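Microcompartments protein (Desulfitobacterium hafniense, PDB 3NWG) probably forms part of the shell of a bacterial microcompartment, as a tandem BMC-domain protein related to PduT. Local coordinates at residues D70-L74 against A106-V110; Q80-I85 against V121-I126; K35-P39 against I128-G134; R15-A19 against M63-S67. All coordinates share one frame; numbering follows the deposited sequence.

Contact 1. Residues D70-L74 against A106-V110; sequences DDFIL and ASLIV
Asp70 OD2 and the backbone amide of Ala106 are bridged by one water, which donates to OD2 at 2.9 Å and accepts from Ala106 N at 3.0 Å. The amide belongs to the first turn of helix 105-117, so the water takes up an N-H that no earlier helical carbonyl would serve. Beyond this bridge the contact is apolar, centred on Phe72. With CG anti to the backbone N (chi1 171°), the ring extends from the strand across the helix. Ala106 CB lies over one face, 4.1 Å from the ring centroid and 21° off its normal, a CH-pi contact offset toward the rim. Ile109 CG2 meets the ring edge at CE2, and Val110 CG2 approaches CZ obliquely. The axes of 70-74 and 106-110 run nearly parallel, 8° apart at 9.5 Å; the contact joins strand 68-74, an edge strand of the first BMC sheet within this chain, to helix 105-117 of the second domain. An alanine in place of Phe72 is likely to open a gap between strand and helix, stripping Ala106 CB and Val110 CG2 of their aromatic neighbour. Leu74 CB lies 4.2 Å from Ile109 CG2, and both residues touch Ile5 of strand 4-10.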
loop_
_atom_site.group_PDB
_atom_site.type_symbol
_atom_site.label_atom_id
_atom_site.label_comp_id
_atom_site.label_asym_id
_atom_site.label_seq_id
_atom_site.Cartn_x
_atom_site.Cartn_y
_atom_site.Cartn_z
ATOM N N ASP A 70 -3.502 19.092 24.866
ATOM C CA ASP A 70 -3.280 20.408 24.290
ATOM C C ASP A 70 -4.436 20.785 23.356
ATOM O O ASP A 70 -5.016 19.924 22.665
ATOM C CB ASP A 70 -1.937 20.430 23.538
ATOM C CG ASP A 70 -1.391 21.847 23.303
ATOM O OD1 ASP A 70 -1.794 22.808 24.015
ATOM O OD2 ASP A 70 -0.531 21.988 22.397
ATOM N N ASP A 71 -4.771 22.073 23.364
ATOM C CA ASP A 71 -5.679 22.677 22.396
ATOM C C ASP A 71 -5.014 23.959 21.927
ATOM O O ASP A 71 -4.360 24.637 22.716
ATOM C CB ASP A 71 -7.012 23.014 23.044
ATOM C CG ASP A 71 -6.857 23.925 24.274
ATOM O OD1 ASP A 71 -6.439 23.430 25.352
ATOM O OD2 ASP A 71 -7.154 25.136 24.162
ATOM N N PHE A 72 -5.167 24.279 20.647
ATOM C CA PHE A 72 -4.481 25.412 20.059
ATOM C C PHE A 72 -5.269 25.966 18.878
ATOM O O PHE A 72 -5.919 25.210 18.155
ATOM C CB PHE A 72 -3.075 24.990 19.610
ATOM C CG PHE A 72 -2.349 26.038 18.800
ATOM C CD1 PHE A 72 -1.764 27.136 19.424
ATOM C CD2 PHE A 72 -2.280 25.937 17.414
ATOM C CE1 PHE A 72 -1.115 28.115 18.686
ATOM C CE2 PHE A 72 -1.631 26.911 16.661
ATOM C CZ PHE A 72 -1.049 27.999 17.295
ATOM N N ILE A 73 -5.198 27.284 18.685
ATOM C CA ILE A 73 -5.829 27.957 17.542
ATOM C C ILE A 73 -4.916 29.008 16.928
ATOM O O ILE A 73 -4.372 29.864 17.639
ATOM C CB ILE A 73 -7.169 28.625 17.931
ATOM C CG1 ILE A 73 -8.240 27.568 18.239
ATOM C CG2 ILE A 73 -7.648 29.580 16.814
ATOM C CD1 ILE A 73 -9.398 28.114 19.006
ATOM N N LEU A 74 -4.751 28.933 15.607
ATOM C CA LEU A 74 -3.947 29.906 14.872
ATOM C C LEU A 74 -4.820 30.575 13.821
ATOM O O LEU A 74 -5.153 29.973 12.801
ATOM C CB LEU A 74 -2.710 29.243 14.243
ATOM C CG LEU A 74 -1.478 30.028 13.710
ATOM C CD1 LEU A 74 -1.645 30.451 12.273
ATOM C CD2 LEU A 74 -1.091 31.232 14.574
ATOM N N ALA A 106 1.663 22.208 17.667
ATOM C CA ALA A 106 1.323 23.625 17.721
ATOM C C ALA A 106 2.498 24.485 17.240
ATOM O O ALA A 106 2.354 25.302 16.326
ATOM C CB ALA A 106 0.894 24.029 19.124
ATOM N N SER A 107 3.665 24.292 17.847
ATOM C CA SER A 107 4.846 25.028 17.429
ATOM C C SER A 107 5.142 24.779 15.956
ATOM O O SER A 107 5.524 25.702 15.243
ATOM C CB SER A 107 6.046 24.690 18.291
ATOM O OG SER A 107 6.172 23.292 18.392
ATOM N N LEU A 108 4.934 23.562 15.472
ATOM C CA LEU A 108 5.116 23.371 14.038
ATOM C C LEU A 108 4.158 24.233 13.203
ATOM O O LEU A 108 4.590 24.885 12.253
ATOM C CB LEU A 108 5.025 21.910 13.602
ATOM C CG LEU A 108 5.540 21.906 12.157
ATOM C CD1 LEU A 108 7.070 21.821 12.115
ATOM C CD2 LEU A 108 4.874 20.877 11.287
ATOM N N ILE A 109 2.872 24.244 13.549
ATOM C CA ILE A 109 1.921 25.034 12.782
ATOM C C ILE A 109 2.359 26.484 12.763
ATOM O O ILE A 109 2.406 27.098 11.688
ATOM C CB ILE A 109 0.497 24.903 13.324
ATOM C CG1 ILE A 109 -0.076 23.535 12.942
ATOM C CG2 ILE A 109 -0.406 26.006 12.776
ATOM C CD1 ILE A 109 -1.160 23.056 13.906
ATOM N N VAL A 110 2.702 27.017 13.938
ATOM C CA VAL A 110 3.169 28.395 14.045
ATOM C C VAL A 110 4.383 28.634 13.119
ATOM O O VAL A 110 4.420 29.629 12.381
ATOM C CB VAL A 110 3.530 28.772 15.502
ATOM C CG1 VAL A 110 4.347 30.042 15.532
ATOM C CG2 VAL A 110 2.297 28.959 16.327
HETATM O O HOH W 1 0.874 20.802 20.164
#

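Contact 2. Residues Q80-I85 against V121-I126; sequences QVLTAI and VDLVEI
Ile126 pushes its CD1 methyl against helix 79-85, where three residues receive it. CD1 lies 3.7 Å from Ala84 CB and 3.7 Å from Ile85 CG1, with Val81 CG1 slightly farther off at 4.1 Å. The rotamer accounts for this reach: CG1 is anti to the carbonyl carbon and chi2 is 174°, so the longer branch is straight and CD1 is its foremost atom, while CG2 rests beside Ile85 CG1. Leu123 covers the preceding turn, its CD1 3.9 Å from Val81 CG2. Leu123 and Ile126 both face the helix although they are three residues apart; the classic beta bulge at Val124 and Glu125, both opposite Thr139, supplies the extra residue that permits this. Strand 122-126 passes the helix at -50° with 7.0 Å between axes, an approach made possible by the small Ala84, whose CB meets both Leu123 CB and Ile126. Helix 79-85, which follows the last strand of the first BMC sheet, thus packs on edge strand 122-127 of the second, where Ile126 also touches Leu108 and Ala112 of helix 105-117.

Gln80 adds a polar margin. Its chain is extended as far as CD, bringing NE2 to 3.1 Å from Asp122 OD1, but the N-H...O angle of 127° makes the hydrogen bond weak, and the amide and carboxylate planes stand steeply to one another. On the helix itself, Gln80 O takes both Ala84 N and Thr83 OG1 from the same face of its plane. The chemistry implies that buried aliphatic packing carries the contact, the bent amide-carboxylate bond adding probably little.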
loop_
_atom_site.group_PDB
_atom_site.type_symbol
_atom_site.label_atom_id
_atom_site.label_comp_id
_atom_site.label_asym_id
_atom_site.label_seq_id
_atom_site.Cartn_x
_atom_site.Cartn_y
_atom_site.Cartn_z
ATOM N N GLN A 80 -1.154 27.818 2.395
ATOM C CA GLN A 80 -0.229 26.734 2.068
ATOM C C GLN A 80 -0.018 25.784 3.221
ATOM O O GLN A 80 0.237 24.611 3.008
ATOM C CB GLN A 80 1.117 27.279 1.616
ATOM C CG GLN A 80 1.143 27.721 0.167
ATOM C CD GLN A 80 2.544 27.934 -0.336
ATOM O OE1 GLN A 80 3.213 28.908 0.021
ATOM N NE2 GLN A 80 3.003 27.016 -1.175
ATOM N N VAL A 81 -0.107 26.296 4.441
ATOM C CA VAL A 81 -0.056 25.446 5.616
ATOM C C VAL A 81 -1.162 24.388 5.555
ATOM O O VAL A 81 -0.922 23.209 5.829
ATOM C CB VAL A 81 -0.187 26.261 6.906
ATOM C CG1 VAL A 81 -0.300 25.332 8.106
ATOM C CG2 VAL A 81 0.993 27.234 7.051
ATOM N N LEU A 82 -2.364 24.805 5.169
ATOM C CA LEU A 82 -3.496 23.888 5.132
ATOM C C LEU A 82 -3.307 22.830 4.055
ATOM O O LEU A 82 -3.406 21.639 4.334
ATOM C CB LEU A 82 -4.813 24.640 4.942
ATOM C CG LEU A 82 -5.074 25.734 5.975
ATOM C CD1 LEU A 82 -6.142 26.670 5.475
ATOM C CD2 LEU A 82 -5.418 25.165 7.360
ATOM N N THR A 83 -3.009 23.257 2.834
ATOM C CA THR A 83 -2.811 22.300 1.758
ATOM C C THR A 83 -1.643 21.338 2.072
ATOM O O THR A 83 -1.735 20.145 1.797
ATOM C CB THR A 83 -2.655 22.994 0.375
ATOM O OG1 THR A 83 -1.673 24.029 0.457
ATOM C CG2 THR A 83 -3.970 23.632 -0.067
ATOM N N ALA A 84 -0.572 21.849 2.677
ATOM C CA ALA A 84 0.576 21.019 3.043
ATOM C C ALA A 84 0.180 19.931 4.029
ATOM O O ALA A 84 0.517 18.761 3.825
ATOM C CB ALA A 84 1.711 21.865 3.608
ATOM N N ILE A 85 -0.535 20.323 5.089
ATOM C CA ILE A 85 -1.030 19.390 6.111
ATOM C C ILE A 85 -1.885 18.281 5.486
ATOM O O ILE A 85 -1.648 17.087 5.724
ATOM C CB ILE A 85 -1.826 20.118 7.216
ATOM C CG1 ILE A 85 -0.870 20.801 8.185
ATOM C CG2 ILE A 85 -2.686 19.142 7.995
ATOM C CD1 ILE A 85 -1.507 21.900 8.996
ATOM N N VAL A 121 8.413 31.497 -0.766
ATOM C CA VAL A 121 8.700 30.076 -0.623
ATOM C C VAL A 121 7.414 29.319 -0.944
ATOM O O VAL A 121 6.340 29.913 -0.995
ATOM C CB VAL A 121 9.205 29.714 0.817
ATOM C CG1 VAL A 121 10.605 30.263 1.068
ATOM C CG2 VAL A 121 8.240 30.213 1.881
ATOM N N ASP A 122 7.530 28.021 -1.184
ATOM C CA ASP A 122 6.373 27.143 -1.214
ATOM C C ASP A 122 6.636 26.030 -0.226
ATOM O O ASP A 122 7.690 25.404 -0.281
ATOM C CB ASP A 122 6.142 26.582 -2.620
ATOM C CG ASP A 122 5.729 27.665 -3.625
ATOM O OD1 ASP A 122 4.583 28.181 -3.541
ATOM O OD2 ASP A 122 6.557 28.008 -4.507
ATOM N N LEU A 123 5.706 25.799 0.701
ATOM C CA LEU A 123 5.826 24.665 1.623
ATOM C C LEU A 123 5.715 23.408 0.789
ATOM O O LEU A 123 4.945 23.368 -0.171
ATOM C CB LEU A 123 4.749 24.689 2.716
ATOM C CG LEU A 123 4.566 25.914 3.627
ATOM C CD1 LEU A 123 3.604 25.592 4.735
ATOM C CD2 LEU A 123 5.865 26.429 4.226
ATOM N N VAL A 124 6.510 22.399 1.122
ATOM C CA VAL A 124 6.528 21.166 0.335
ATOM C C VAL A 124 5.715 20.078 1.036
ATOM O O VAL A 124 4.837 19.472 0.425
ATOM C CB VAL A 124 7.958 20.688 0.010
ATOM C CG1 VAL A 124 7.919 19.435 -0.841
ATOM C CG2 VAL A 124 8.727 21.775 -0.706
ATOM N N GLU A 125 6.008 19.838 2.313
ATOM C CA GLU A 125 5.201 18.930 3.126
ATOM C C GLU A 125 5.260 19.242 4.617
ATOM O O GLU A 125 6.193 19.878 5.111
ATOM C CB GLU A 125 5.547 17.455 2.851
ATOM C CG GLU A 125 6.773 16.895 3.560
ATOM C CD GLU A 125 6.991 15.406 3.261
ATOM O OE1 GLU A 125 8.010 14.826 3.726
ATOM O OE2 GLU A 125 6.146 14.810 2.550
ATOM N N ILE A 126 4.228 18.794 5.314
ATOM C CA ILE A 126 4.158 18.872 6.757
ATOM C C ILE A 126 3.932 17.464 7.289
ATOM O O ILE A 126 3.099 16.722 6.779
ATOM C CB ILE A 126 3.040 19.832 7.213
ATOM C CG1 ILE A 126 3.451 21.280 6.904
ATOM C CG2 ILE A 126 2.727 19.636 8.688
ATOM C CD1 ILE A 126 2.377 22.345 7.169
#

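Contact 3. Residues K35-P39 against I128-G134; sequences KPVCP and IGMGIGG
Lys35 stretches toward Ile128, and its contacts are made near its far end. From CB the chain leaves with CG between the backbone N and the carbonyl carbon (chi1 68°), and it stays extended through CG and CD, which carry it past the strand without meeting the other segment. CE is the first atom to touch, 3.7 Å from Ile128 CG2 and similarly close to Ile128 O. NZ, at the tip, donates a hydrogen bond to Ile128 O at 3.2 Å; the C=O...N angle is 141° and the nitrogen lies above the carbonyl plane, 38° out of it, so no lone pair is addressed squarely. A glycerol is bound about 5 Å from this side chain, probably from the crystallisation liquor.

Next to this bond, Val37 CG1 packs on Gly129 CA at 4.0 Å. Gly129 has backbone angles that by themselves call for glycine. Farther along, Ile132 turns its CG2 to Cys38 CB, 3.6 Å away, and Pro39 CD meets the same methyl at 4.1 Å. Cys38 SG reaches Gly134 CA.

Segment 35-39 is the end of strand 29-36 and the turn after it, 128-134 the loop between strands 122-127 and 136-142, one in each BMC domain. Lys35 still pairs its backbone with Ile43 of strand 42-48, and the Ile43 side chain touches both Val37 and Ile128. Pro39 also packs on Ile132 of a second subunit and Ile132 on Pro39 of a third, consistent with loops that gather round the axis of a trimer, before strands 42-48 and 136-142 lead each chain away.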
loop_
_atom_site.group_PDB
_atom_site.type_symbol
_atom_site.label_atom_id
_atom_site.label_comp_id
_atom_site.label_asym_id
_atom_site.label_seq_id
_atom_site.Cartn_x
_atom_site.Cartn_y
_atom_site.Cartn_z
ATOM N N LYS A 35 -6.247 11.502 13.891
ATOM C CA LYS A 35 -5.428 10.297 13.892
ATOM C C LYS A 35 -4.666 10.083 15.193
ATOM O O LYS A 35 -4.350 11.036 15.895
ATOM C CB LYS A 35 -4.464 10.304 12.695
ATOM C CG LYS A 35 -3.361 11.369 12.745
ATOM C CD LYS A 35 -2.363 11.140 11.633
ATOM C CE LYS A 35 -1.031 11.787 11.936
ATOM N NZ LYS A 35 0.061 11.056 11.215
ATOM N N PRO A 36 -4.381 8.814 15.521
ATOM C CA PRO A 36 -3.530 8.528 16.660
ATOM C C PRO A 36 -2.104 8.908 16.320
ATOM O O PRO A 36 -1.639 8.592 15.233
ATOM C CB PRO A 36 -3.642 7.006 16.815
ATOM C CG PRO A 36 -4.819 6.598 16.004
ATOM C CD PRO A 36 -4.895 7.580 14.900
ATOM N N VAL A 37 -1.429 9.619 17.215
ATOM C CA VAL A 37 -0.003 9.879 17.025
ATOM C C VAL A 37 0.794 9.129 18.097
ATOM O O VAL A 37 0.311 8.102 18.600
ATOM C CB VAL A 37 0.359 11.403 16.892
ATOM C CG1 VAL A 37 -0.501 12.075 15.816
ATOM C CG2 VAL A 37 0.289 12.141 18.221
ATOM N N CYS A 38 2.005 9.606 18.416
ATOM C CA CYS A 38 2.857 8.988 19.454
ATOM C C CYS A 38 2.032 8.607 20.702
ATOM O O CYS A 38 0.938 9.176 20.920
ATOM C CB CYS A 38 4.033 9.911 19.825
ATOM S SG CYS A 38 3.753 11.059 21.240
ATOM N N PRO A 39 2.558 7.683 21.537
ATOM C CA PRO A 39 1.762 7.017 22.579
ATOM C C PRO A 39 1.149 7.988 23.608
ATOM O O PRO A 39 1.866 8.843 24.143
ATOM C CB PRO A 39 2.801 6.135 23.276
ATOM C CG PRO A 39 4.063 6.937 23.167
ATOM C CD PRO A 39 4.003 7.501 21.770
ATOM N N ILE A 128 2.910 15.812 10.705
ATOM C CA ILE A 128 2.416 15.689 12.063
ATOM C C ILE A 128 2.593 14.226 12.513
ATOM O O ILE A 128 2.322 13.304 11.738
ATOM C CB ILE A 128 0.926 16.110 12.078
ATOM C CG1 ILE A 128 0.774 17.550 12.555
ATOM C CG2 ILE A 128 0.086 15.214 12.965
ATOM C CD1 ILE A 128 1.352 18.590 11.631
ATOM N N GLY A 129 3.058 13.998 13.738
ATOM C CA GLY A 129 3.182 12.620 14.233
ATOM C C GLY A 129 4.611 12.188 14.535
ATOM O O GLY A 129 5.198 12.662 15.515
HETATM N N MSE A 130 5.176 11.259 13.753
HETATM C CA MSE A 130 4.461 10.426 12.771
HETATM C C MSE A 130 4.845 8.963 13.055
HETATM O O MSE A 130 4.960 8.147 12.128
HETATM C CB MSE A 130 4.837 10.765 11.309
HETATM C CG MSE A 130 5.641 12.058 11.061
HETATM SE SE MSE A 130 7.603 12.015 11.417
HETATM C CE MSE A 130 8.140 10.428 10.381
ATOM N N GLY A 131 5.060 8.645 14.331
ATOM C CA GLY A 131 5.593 7.337 14.730
ATOM C C GLY A 131 7.122 7.308 14.830
ATOM O O GLY A 131 7.788 6.699 13.979
ATOM N N ILE A 132 7.702 7.950 15.854
ATOM C CA ILE A 132 6.971 8.710 16.899
ATOM C C ILE A 132 7.728 9.998 17.333
ATOM O O ILE A 132 7.811 10.969 16.556
ATOM C CB ILE A 132 6.522 7.808 18.133
ATOM C CG1 ILE A 132 7.574 6.738 18.492
ATOM C CG2 ILE A 132 5.172 7.136 17.867
ATOM C CD1 ILE A 132 8.174 6.895 19.883
ATOM N N GLY A 133 8.275 9.996 18.556
ATOM C CA GLY A 133 8.908 11.178 19.156
ATOM C C GLY A 133 7.906 12.265 19.540
ATOM O O GLY A 133 8.051 12.912 20.589
ATOM N N GLY A 134 6.880 12.441 18.699
ATOM C CA GLY A 134 5.947 13.576 18.783
ATOM C C GLY A 134 6.432 14.719 17.898
ATOM O O GLY A 134 5.757 15.760 17.760
#

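Contact 4. Residues R15-A19 against M63-S67; sequences RGIEA and MAAHS
Ala19 and Met63 bring their CA atoms to 5.4 Å where helix 13-26 passes the C-terminal end of helix 50-64, which breaks off as Ala65 takes a positive phi of 49°. Arg15 bends at chi2 and chi3 and carries its guanidinium to this end. NH2 is modelled implausibly close to Met63 O, so at 2.70 Å resolution the exact placement of the group is doubtful, beyond its lying near the carbonyls of Met63 and Ala64. A positive group beside these carbonyls would nonetheless probably be favoured electrostatically. Ser67 OG lies alongside the aliphatic start of Arg15, 3.6 Å from its CB, and toward the rim of one guanidinium face; it donates to Ala64 O at 3.0 Å, an oxygen also bound by Ser67 N. A leucine in place of Arg15 would probably leave the carbonyls of Met63 and Ala64 without their neighbouring positive charge. Glu18 and the selenomethionine Met63 cross at about a right angle, the carboxylate beside CE, and Ala19 CB rests 4.1 Å from Ala64 CB. Arg15, Ala64 and Ser67 all touch Val10 of strand 4-10, so both helices lie on the first BMC sheet, while Arg15 and Glu18 also pack on Val168 of a second subunit.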
loop_
_atom_site.group_PDB
_atom_site.type_symbol
_atom_site.label_atom_id
_atom_site.label_comp_id
_atom_site.label_asym_id
_atom_site.label_seq_id
_atom_site.Cartn_x
_atom_site.Cartn_y
_atom_site.Cartn_z
ATOM N N ARG A 15 -11.726 8.783 23.438
ATOM C CA ARG A 15 -12.040 10.192 23.695
ATOM C C ARG A 15 -11.734 11.116 22.532
ATOM O O ARG A 15 -12.464 12.075 22.302
ATOM C CB ARG A 15 -11.284 10.689 24.928
ATOM C CG ARG A 15 -11.737 10.050 26.227
ATOM C CD ARG A 15 -13.147 10.479 26.616
ATOM N NE ARG A 15 -13.195 10.763 28.053
ATOM C CZ ARG A 15 -13.438 11.964 28.572
ATOM N NH1 ARG A 15 -13.442 12.136 29.877
ATOM N NH2 ARG A 15 -13.692 12.990 27.783
ATOM N N GLY A 16 -10.651 10.828 21.811
ATOM C CA GLY A 16 -10.253 11.614 20.657
ATOM C C GLY A 16 -11.286 11.494 19.558
ATOM O O GLY A 16 -11.599 12.475 18.872
ATOM N N ILE A 17 -11.824 10.291 19.378
ATOM C CA ILE A 17 -12.850 10.075 18.375
ATOM C C ILE A 17 -14.160 10.778 18.771
ATOM O O ILE A 17 -14.862 11.303 17.910
ATOM C CB ILE A 17 -13.040 8.585 18.098
ATOM C CG1 ILE A 17 -11.809 8.059 17.332
ATOM C CG2 ILE A 17 -14.321 8.324 17.325
ATOM C CD1 ILE A 17 -11.711 6.522 17.243
ATOM N N GLU A 18 -14.462 10.813 20.069
ATOM C CA GLU A 18 -15.656 11.478 20.560
ATOM C C GLU A 18 -15.455 12.978 20.464
ATOM O O GLU A 18 -16.393 13.721 20.145
ATOM C CB GLU A 18 -15.945 11.091 22.011
ATOM C CG GLU A 18 -17.282 11.597 22.550
ATOM C CD GLU A 18 -17.456 11.342 24.058
ATOM O OE1 GLU A 18 -16.538 11.653 24.851
ATOM O OE2 GLU A 18 -18.528 10.835 24.472
ATOM N N ALA A 19 -14.234 13.425 20.740
ATOM C CA ALA A 19 -13.944 14.842 20.667
ATOM C C ALA A 19 -14.089 15.298 19.220
ATOM O O ALA A 19 -14.644 16.365 18.959
ATOM C CB ALA A 19 -12.556 15.144 21.204
HETATM N N MSE A 63 -15.965 17.702 25.387
HETATM C CA MSE A 63 -16.128 16.257 25.398
HETATM C C MSE A 63 -14.933 15.566 26.009
HETATM O O MSE A 63 -15.096 14.709 26.869
HETATM C CB MSE A 63 -16.409 15.693 24.008
HETATM C CG MSE A 63 -17.724 16.182 23.393
HETATM SE SE MSE A 63 -19.329 15.883 24.464
HETATM C CE MSE A 63 -19.074 14.016 24.814
ATOM N N ALA A 64 -13.736 15.962 25.591
ATOM C CA ALA A 64 -12.512 15.334 26.067
ATOM C C ALA A 64 -12.105 15.665 27.524
ATOM O O ALA A 64 -11.437 14.869 28.168
ATOM C CB ALA A 64 -11.376 15.592 25.095
ATOM N N ALA A 65 -12.514 16.815 28.047
ATOM C CA ALA A 65 -12.301 17.142 29.486
ATOM C C ALA A 65 -10.863 16.914 30.022
ATOM O O ALA A 65 -9.938 17.607 29.598
ATOM C CB ALA A 65 -13.365 16.456 30.389
ATOM N N HIS A 66 -10.665 15.959 30.935
ATOM C CA HIS A 66 -9.338 15.787 31.562
ATOM C C HIS A 66 -8.286 15.035 30.720
ATOM O O HIS A 66 -7.100 14.958 31.107
ATOM C CB HIS A 66 -9.457 15.101 32.912
ATOM C CG HIS A 66 -10.169 15.911 33.945
ATOM N ND1 HIS A 66 -9.542 16.897 34.680
ATOM C CD2 HIS A 66 -11.449 15.861 34.392
ATOM C CE1 HIS A 66 -10.405 17.421 35.534
ATOM N NE2 HIS A 66 -11.570 16.811 35.377
ATOM N N SER A 67 -8.713 14.463 29.595
ATOM C CA SER A 67 -7.796 13.759 28.721
ATOM C C SER A 67 -7.308 14.665 27.587
ATOM O O SER A 67 -6.674 14.196 26.636
ATOM C CB SER A 67 -8.413 12.457 28.200
ATOM O OG SER A 67 -9.499 12.709 27.343
#

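From the N terminus, contact 4 opens on helix 13-26 and closes at the end of helix 50-64, joining two helices of the first BMC domain. Before it closes, contact 3 has opened at 35-39, so these two cross. Contact 1 then opens on strand 68-74 and contact 2 on helix 79-85; they close in the same order, at 106-110 and 121-126, and therefore cross as well. Contact 3 closes last, at 128-134, enclosing both. Contacts 1 and 3 each bridge the two BMC domains, while contact 2 ties the intervening helix to the second sheet. Leu108 touches Ile126 and Ile128, linking contact 1 to contacts 2 and 3; contacts 2 and 4 lie on opposite sides of the chain's centre.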